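Local coordinates for protein polymerase X (Deinococcus radiodurans, PDB 2W9M) that probably extends DNA from deoxyribonucleoside triphosphates as a family X repair polymerase, and carries a zinc-binding PHP domain C-terminal to its polymerase part, at residues A[330-335]-A[485-490]; A[513-516]-A[522-525]. All blocks are in the same frame, centred on the assembly; numbering follows the deposited sequence.

Contact 1: A[330-335]-A[485-490]; sequences MIHTHS and VVEINA. With ZN (zinc ion), chain D.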
ATOM      1  N   MET A 330     -11.802  -7.415  -7.750  1.00 25.51           N
ATOM      2  CA  MET A 330     -10.567  -6.658  -7.559  1.00 28.01           C
ATOM      3  C   MET A 330     -10.646  -5.297  -8.243  1.00 29.70           C
ATOM      4  O   MET A 330     -10.219  -5.138  -9.387  1.00 26.57           O
ATOM      5  CB  MET A 330      -9.367  -7.452  -8.079  1.00 25.33           C
ATOM      6  CG  MET A 330      -9.093  -8.733  -7.303  1.00 41.84           C
ATOM      7  SD  MET A 330      -8.110  -8.475  -5.810  1.00 53.49           S
ATOM      8  CE  MET A 330      -9.256  -7.565  -4.774  1.00 34.05           C
ATOM      9  N   ILE A 331     -11.193  -4.313  -7.539  1.00 25.57           N
ATOM     10  CA  ILE A 331     -11.450  -3.015  -8.153  1.00 30.69           C
ATOM     11  C   ILE A 331     -10.364  -1.992  -7.839  1.00 35.08           C
ATOM     12  O   ILE A 331      -9.492  -2.228  -6.996  1.00 29.29           O
ATOM     13  CB  ILE A 331     -12.832  -2.448  -7.756  1.00 31.71           C
ATOM     14  CG1 ILE A 331     -12.862  -2.089  -6.269  1.00 25.04           C
ATOM     15  CG2 ILE A 331     -13.937  -3.439  -8.119  1.00 18.36           C
ATOM     16  CD1 ILE A 331     -14.168  -1.447  -5.823  1.00 22.83           C
ATOM     17  N   HIS A 332     -10.434  -0.860  -8.533  1.00 24.58           N
ATOM     18  CA  HIS A 332      -9.428   0.188  -8.434  1.00 22.36           C
ATOM     19  C   HIS A 332      -8.037  -0.331  -8.811  1.00 23.16           C
ATOM     20  O   HIS A 332      -7.146  -0.426  -7.977  1.00 23.52           O
ATOM     21  CB  HIS A 332      -9.436   0.817  -7.037  1.00 25.91           C
ATOM     22  CG  HIS A 332      -8.568   2.026  -6.920  1.00 25.28           C
ATOM     23  ND1 HIS A 332      -8.224   2.583  -5.703  1.00 25.40           N
ATOM     24  CD2 HIS A 332      -7.953   2.777  -7.860  1.00 28.32           C
ATOM     25  CE1 HIS A 332      -7.449   3.629  -5.905  1.00 27.58           C
ATOM     26  NE2 HIS A 332      -7.266   3.772  -7.209  1.00 28.78           N
ATOM     27  N   THR A 333      -7.874  -0.674 -10.083  1.00 27.68           N
ATOM     28  CA  THR A 333      -6.590  -1.107 -10.614  1.00 20.69           C
ATOM     29  C   THR A 333      -6.197  -0.171 -11.754  1.00 32.20           C
ATOM     30  O   THR A 333      -7.055   0.485 -12.341  1.00 31.02           O
ATOM     31  CB  THR A 333      -6.666  -2.539 -11.151  1.00 21.12           C
ATOM     32  OG1 THR A 333      -7.613  -2.589 -12.224  1.00 32.76           O
ATOM     33  CG2 THR A 333      -7.100  -3.506 -10.056  1.00 26.80           C
ATOM     34  N   HIS A 334      -4.906  -0.098 -12.063  1.00 29.42           N
ATOM     35  CA  HIS A 334      -4.436   0.784 -13.130  1.00 26.98           C
ATOM     36  C   HIS A 334      -3.808   0.008 -14.281  1.00 31.54           C
ATOM     37  O   HIS A 334      -3.254  -1.072 -14.087  1.00 38.40           O
ATOM     38  CB  HIS A 334      -3.459   1.830 -12.585  1.00 23.19           C
ATOM     39  CG  HIS A 334      -4.091   2.800 -11.638  1.00 26.60           C
ATOM     40  ND1 HIS A 334      -4.461   4.073 -12.010  1.00 29.15           N
ATOM     41  CD2 HIS A 334      -4.434   2.675 -10.332  1.00 24.18           C
ATOM     42  CE1 HIS A 334      -5.002   4.694 -10.977  1.00 32.39           C
ATOM     43  NE2 HIS A 334      -4.997   3.864  -9.947  1.00 27.39           N
ATOM     44  N   SER A 335      -3.909   0.569 -15.481  1.00 22.94           N
ATOM     45  CA  SER A 335      -3.403  -0.079 -16.682  1.00 25.87           C
ATOM     46  C   SER A 335      -2.474   0.848 -17.455  1.00 32.50           C
ATOM     47  O   SER A 335      -2.218   1.983 -17.049  1.00 28.47           O
ATOM     48  CB  SER A 335      -4.562  -0.486 -17.592  1.00 32.43           C
ATOM     49  OG  SER A 335      -5.126   0.649 -18.235  1.00 25.02           O
ATOM     50  N   VAL A 485     -19.039   4.055  -0.191  1.00 25.15           N
ATOM     51  CA  VAL A 485     -18.125   3.131   0.477  1.00 21.80           C
ATOM     52  C   VAL A 485     -16.711   3.693   0.546  1.00 24.87           C
ATOM     53  O   VAL A 485     -16.248   4.338  -0.387  1.00 27.54           O
ATOM     54  CB  VAL A 485     -18.152   1.716  -0.159  1.00 23.47           C
ATOM     55  CG1 VAL A 485     -19.024   1.697  -1.390  1.00 21.98           C
ATOM     56  CG2 VAL A 485     -16.749   1.220  -0.459  1.00 20.56           C
ATOM     57  N   VAL A 486     -16.044   3.470   1.675  1.00 22.09           N
ATOM     58  CA  VAL A 486     -14.719   4.026   1.899  1.00 21.60           C
ATOM     59  C   VAL A 486     -13.651   2.957   1.690  1.00 22.23           C
ATOM     60  O   VAL A 486     -13.811   1.810   2.110  1.00 22.47           O
ATOM     61  CB  VAL A 486     -14.602   4.681   3.298  1.00 16.07           C
ATOM     62  CG1 VAL A 486     -15.326   3.861   4.330  1.00 26.67           C
ATOM     63  CG2 VAL A 486     -13.143   4.874   3.687  1.00 17.70           C
ATOM     64  N   GLU A 487     -12.569   3.335   1.020  1.00 18.90           N
ATOM     65  CA  GLU A 487     -11.557   2.375   0.608  1.00 18.84           C
ATOM     66  C   GLU A 487     -10.522   2.120   1.694  1.00 24.00           C
ATOM     67  O   GLU A 487     -10.081   3.040   2.381  1.00 20.75           O
ATOM     68  CB  GLU A 487     -10.869   2.860  -0.673  1.00 19.08           C
ATOM     69  CG  GLU A 487      -9.574   2.136  -1.033  1.00 26.17           C
ATOM     70  CD  GLU A 487      -9.028   2.562  -2.393  1.00 35.73           C
ATOM     71  OE1 GLU A 487      -9.585   2.115  -3.418  1.00 32.68           O
ATOM     72  OE2 GLU A 487      -8.048   3.343  -2.440  1.00 27.48           O
ATOM     73  N   ILE A 488     -10.158   0.856   1.856  1.00 22.11           N
ATOM     74  CA  ILE A 488      -8.978   0.490   2.617  1.00 19.41           C
ATOM     75  C   ILE A 488      -7.930   0.084   1.594  1.00 21.38           C
ATOM     76  O   ILE A 488      -7.921  -1.046   1.108  1.00 19.76           O
ATOM     77  CB  ILE A 488      -9.252  -0.671   3.586  1.00 20.79           C
ATOM     78  CG1 ILE A 488     -10.266  -0.250   4.653  1.00 26.10           C
ATOM     79  CG2 ILE A 488      -7.959  -1.141   4.234  1.00 17.66           C
ATOM     80  CD1 ILE A 488     -10.676  -1.378   5.572  1.00 25.52           C
ATOM     81  N   ASN A 489      -7.065   1.030   1.245  1.00 30.41           N
ATOM     82  CA  ASN A 489      -6.104   0.826   0.175  1.00 16.75           C
ATOM     83  C   ASN A 489      -5.047  -0.177   0.599  1.00 20.21           C
ATOM     84  O   ASN A 489      -4.285   0.063   1.535  1.00 28.36           O
ATOM     85  CB  ASN A 489      -5.478   2.161  -0.235  1.00 22.10           C
ATOM     86  CG  ASN A 489      -4.798   2.096  -1.584  1.00 24.96           C
ATOM     87  OD1 ASN A 489      -3.800   1.400  -1.755  1.00 24.57           O
ATOM     88  ND2 ASN A 489      -5.334   2.829  -2.552  1.00 26.34           N
ATOM     89  N   ALA A 490      -5.021  -1.310  -0.090  1.00 21.33           N
ATOM     90  CA  ALA A 490      -4.152  -2.422   0.280  1.00 24.37           C
ATOM     91  C   ALA A 490      -2.678  -2.216  -0.072  1.00 30.37           C
ATOM     92  O   ALA A 490      -1.825  -2.969   0.395  1.00 29.37           O
ATOM     93  CB  ALA A 490      -4.670  -3.724  -0.327  1.00 17.96           C
TER
HETATM   94 ZN    ZN D1566      -5.286   4.684  -7.824  1.00 24.88          ZN

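Contact 2: A[513-516]-A[522-525]; sequences INTD and GLRD. With ZN (zinc ion), chain D.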
ATOM      1  N   ILE A 513     -11.709  -3.238   0.108  1.00 18.84           N
ATOM      2  CA  ILE A 513     -10.286  -3.547   0.173  1.00 23.96           C
ATOM      3  C   ILE A 513      -9.708  -3.580  -1.237  1.00 20.28           C
ATOM      4  O   ILE A 513      -9.829  -4.576  -1.945  1.00 34.37           O
ATOM      5  CB  ILE A 513     -10.021  -4.883   0.893  1.00 20.92           C
ATOM      6  CG1 ILE A 513     -10.702  -4.890   2.262  1.00 23.14           C
ATOM      7  CG2 ILE A 513      -8.529  -5.115   1.066  1.00 21.75           C
ATOM      8  CD1 ILE A 513     -10.615  -6.226   2.983  1.00 21.23           C
ATOM      9  N   ASN A 514      -9.087  -2.474  -1.635  1.00 25.77           N
ATOM     10  CA  ASN A 514      -8.598  -2.296  -3.002  1.00 20.02           C
ATOM     11  C   ASN A 514      -7.076  -2.226  -3.068  1.00 29.76           C
ATOM     12  O   ASN A 514      -6.445  -1.531  -2.273  1.00 32.73           O
ATOM     13  CB  ASN A 514      -9.196  -1.027  -3.615  1.00 20.88           C
ATOM     14  CG  ASN A 514     -10.725  -1.047  -3.642  1.00 36.33           C
ATOM     15  OD1 ASN A 514     -11.353  -2.089  -3.430  1.00 25.29           O
ATOM     16  ND2 ASN A 514     -11.327   0.110  -3.905  1.00 20.43           N
ATOM     17  N   THR A 515      -6.493  -2.933  -4.029  1.00 19.69           N
ATOM     18  CA  THR A 515      -5.043  -3.037  -4.143  1.00 20.19           C
ATOM     19  C   THR A 515      -4.396  -1.796  -4.768  1.00 26.19           C
ATOM     20  O   THR A 515      -3.229  -1.493  -4.501  1.00 23.70           O
ATOM     21  CB  THR A 515      -4.651  -4.260  -4.983  1.00 23.13           C
ATOM     22  OG1 THR A 515      -5.238  -4.147  -6.288  1.00 24.29           O
ATOM     23  CG2 THR A 515      -5.143  -5.535  -4.328  1.00 18.62           C
ATOM     24  N   ASP A 516      -5.151  -1.083  -5.601  1.00 23.96           N
ATOM     25  CA  ASP A 516      -4.606   0.047  -6.346  1.00 19.33           C
ATOM     26  C   ASP A 516      -3.419  -0.405  -7.194  1.00 18.93           C
ATOM     27  O   ASP A 516      -2.446   0.332  -7.365  1.00 24.48           O
ATOM     28  CB  ASP A 516      -4.185   1.167  -5.391  1.00 27.12           C
ATOM     29  CG  ASP A 516      -4.114   2.522  -6.073  1.00 25.58           C
ATOM     30  OD1 ASP A 516      -4.267   2.570  -7.309  1.00 29.02           O
ATOM     31  OD2 ASP A 516      -3.905   3.539  -5.377  1.00 33.35           O
ATOM     32  N   GLY A 522       0.862  -6.367  -8.380  1.00 24.27           N
ATOM     33  CA  GLY A 522       0.266  -5.476  -7.401  1.00 22.79           C
ATOM     34  C   GLY A 522      -1.027  -6.028  -6.831  1.00 32.68           C
ATOM     35  O   GLY A 522      -1.482  -5.601  -5.769  1.00 31.14           O
ATOM     36  N   LEU A 523      -1.619  -6.985  -7.538  1.00 24.67           N
ATOM     37  CA  LEU A 523      -2.869  -7.603  -7.105  1.00 30.51           C
ATOM     38  C   LEU A 523      -2.649  -8.501  -5.893  1.00 23.27           C
ATOM     39  O   LEU A 523      -3.593  -8.833  -5.177  1.00 39.01           O
ATOM     40  CB  LEU A 523      -3.500  -8.401  -8.251  1.00 26.13           C
ATOM     41  CG  LEU A 523      -3.929  -7.589  -9.479  1.00 28.32           C
ATOM     42  CD1 LEU A 523      -4.234  -8.499 -10.657  1.00 28.49           C
ATOM     43  CD2 LEU A 523      -5.127  -6.705  -9.158  1.00 28.41           C
ATOM     44  N   ARG A 524      -1.398  -8.886  -5.664  1.00 29.43           N
ATOM     45  CA  ARG A 524      -1.052  -9.709  -4.508  1.00 35.09           C
ATOM     46  C   ARG A 524      -0.895  -8.863  -3.242  1.00 31.02           C
ATOM     47  O   ARG A 524      -0.577  -9.385  -2.175  1.00 32.63           O
ATOM     48  CB  ARG A 524       0.231 -10.514  -4.763  1.00 28.22           C
ATOM     49  CG  ARG A 524       0.314 -11.168  -6.131  1.00 35.09           C
ATOM     50  CD  ARG A 524       1.313 -12.317  -6.139  1.00 41.83           C
ATOM     51  NE  ARG A 524       0.654 -13.616  -6.006  1.00 81.66           N
ATOM     52  CZ  ARG A 524       0.319 -14.185  -4.850  1.00 89.11           C
ATOM     53  NH1 ARG A 524       0.578 -13.574  -3.701  1.00 79.47           N
ATOM     54  NH2 ARG A 524      -0.279 -15.370  -4.842  1.00 72.76           N
ATOM     55  N   ASP A 525      -1.113  -7.557  -3.365  1.00 28.12           N
ATOM     56  CA  ASP A 525      -1.058  -6.669  -2.212  1.00 29.01           C
ATOM     57  C   ASP A 525      -2.316  -6.807  -1.363  1.00 27.66           C
ATOM     58  O   ASP A 525      -2.332  -6.412  -0.199  1.00 24.51           O
ATOM     59  CB  ASP A 525      -0.870  -5.214  -2.651  1.00 24.41           C
ATOM     60  CG  ASP A 525       0.548  -4.922  -3.109  1.00 44.81           C
ATOM     61  OD1 ASP A 525       0.822  -3.769  -3.508  1.00 44.44           O
ATOM     62  OD2 ASP A 525       1.390  -5.848  -3.075  1.00 45.91           O
TER
HETATM   63 ZN    ZN D1566      -5.286   4.684  -7.824  1.00 24.88          ZN
HETATM   64  O   HOH W   1      -0.234  -2.251  -5.203  1.00 31.66           O

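Contact 1: A[330-335]-A[485-490]
In the zinc site of the PHP domain, the ligand H332 is backed by the carboxylate of E487, reaching in from strand 485-489. The imidazole works at both its nitrogens. NE2 of H332 binds the zinc ion at 2.3 Å. ND1 of H332 donates to OE1 of E487 at 2.7 Å. OE1 receives this proton on its syn lone pair, with an N-H...O angle of 155°. The ring and carboxylate planes are only 15° apart, and OE1 comes in at the ring edge, slightly tilted from its plane. With CG anti to the backbone N (chi1 -172°), the H332 ring presents ND1 to E487, whose chain is extended. N489 steadies the other oxygen: its ND2 lies 2.8 Å from OE2 of E487 and donates from above the carboxylate plane. N514 on OE1 and the backbone N of H456 on OE2 also hold the buried carboxylate. Zinc on NE2 and E487 on ND1 then fix the ring's rotation, and the acid probably makes NE2 a stronger ligand. H334 joins the same zinc ion through NE2, and E401 and D516 complete the set. A second-shell carboxylate orienting the first histidine of the HxH pair marks this PHP metal centre.

Contact 2: A[513-516]-A[522-525]
T515 leans its side chain against the short 3-10 turn of G522-L523-R524, and its branch point, methyl and hydroxyl meet different parts of that turn. CB of T515 lies 3.5 Å from the carbonyl O of G522, while the methyl CG2 of T515 rests 3.7 Å from the carbonyl O of L523, so the near side of the threonine sits against backbone oxygens. Its hydroxyl faces the leucine branch: OG1 of T515 is 3.8 Å from CD2 of L523, the two side chains crossing obliquely. This split follows from chi1 of 59°, which sets OG1 between the backbone N and the carbonyl carbon and swings CG2 beside the N. OG1 also accepts a weak hydrogen bond from the backbone N of A517. The leucine starts out away from T515, but its branched end turns back, and it also packs on T333 and on A350 and T351 of helix 344-353. A glycine here would probably open a gap beside the carbonyls of G522 and L523 and CD2 of L523, and leave A517 N without its weak bond to the hydroxyl. The turn itself is closed by D525 N, which bonds to O of G522 at 3.1 Å. A water donates to OD1 of D525 at 2.5 Å; OD1 also forms a salt bridge with R164. The same water donates to O of T515 at 3.2 Å, linking the segments where no direct hydrogen bond joins T515 to D525. One residue past T515, D516 points its side chain the other way and binds the zinc ion through OD1 at 2.4 Å, as in the distorted (beta/alpha)7 barrel of PHP domains, whose metal ligands come from the C-terminal ends of the strands.

Overall arrangement
The two contacts lie about 7 Å apart, centre to centre, in the zinc-binding PHP domain, whose parallel sheet has strand 329-333 at one end of the order and strand 511-514 at the other. Contact 1 joins strand 329-333 to strand 485-489, some 150 residues later; contact 2 follows in series, running from strand 511-514 into the turn before helix 526-535. Strands 485-489 and 511-514 are neighbours, and N514 ties them, probably by bonds of its ND2 to E487 and its O to A490 N. N514 also touches I331 and H332, so first and last strands come together, consistent with this family's closed barrel. Both contacts supply ligands to one zinc ion.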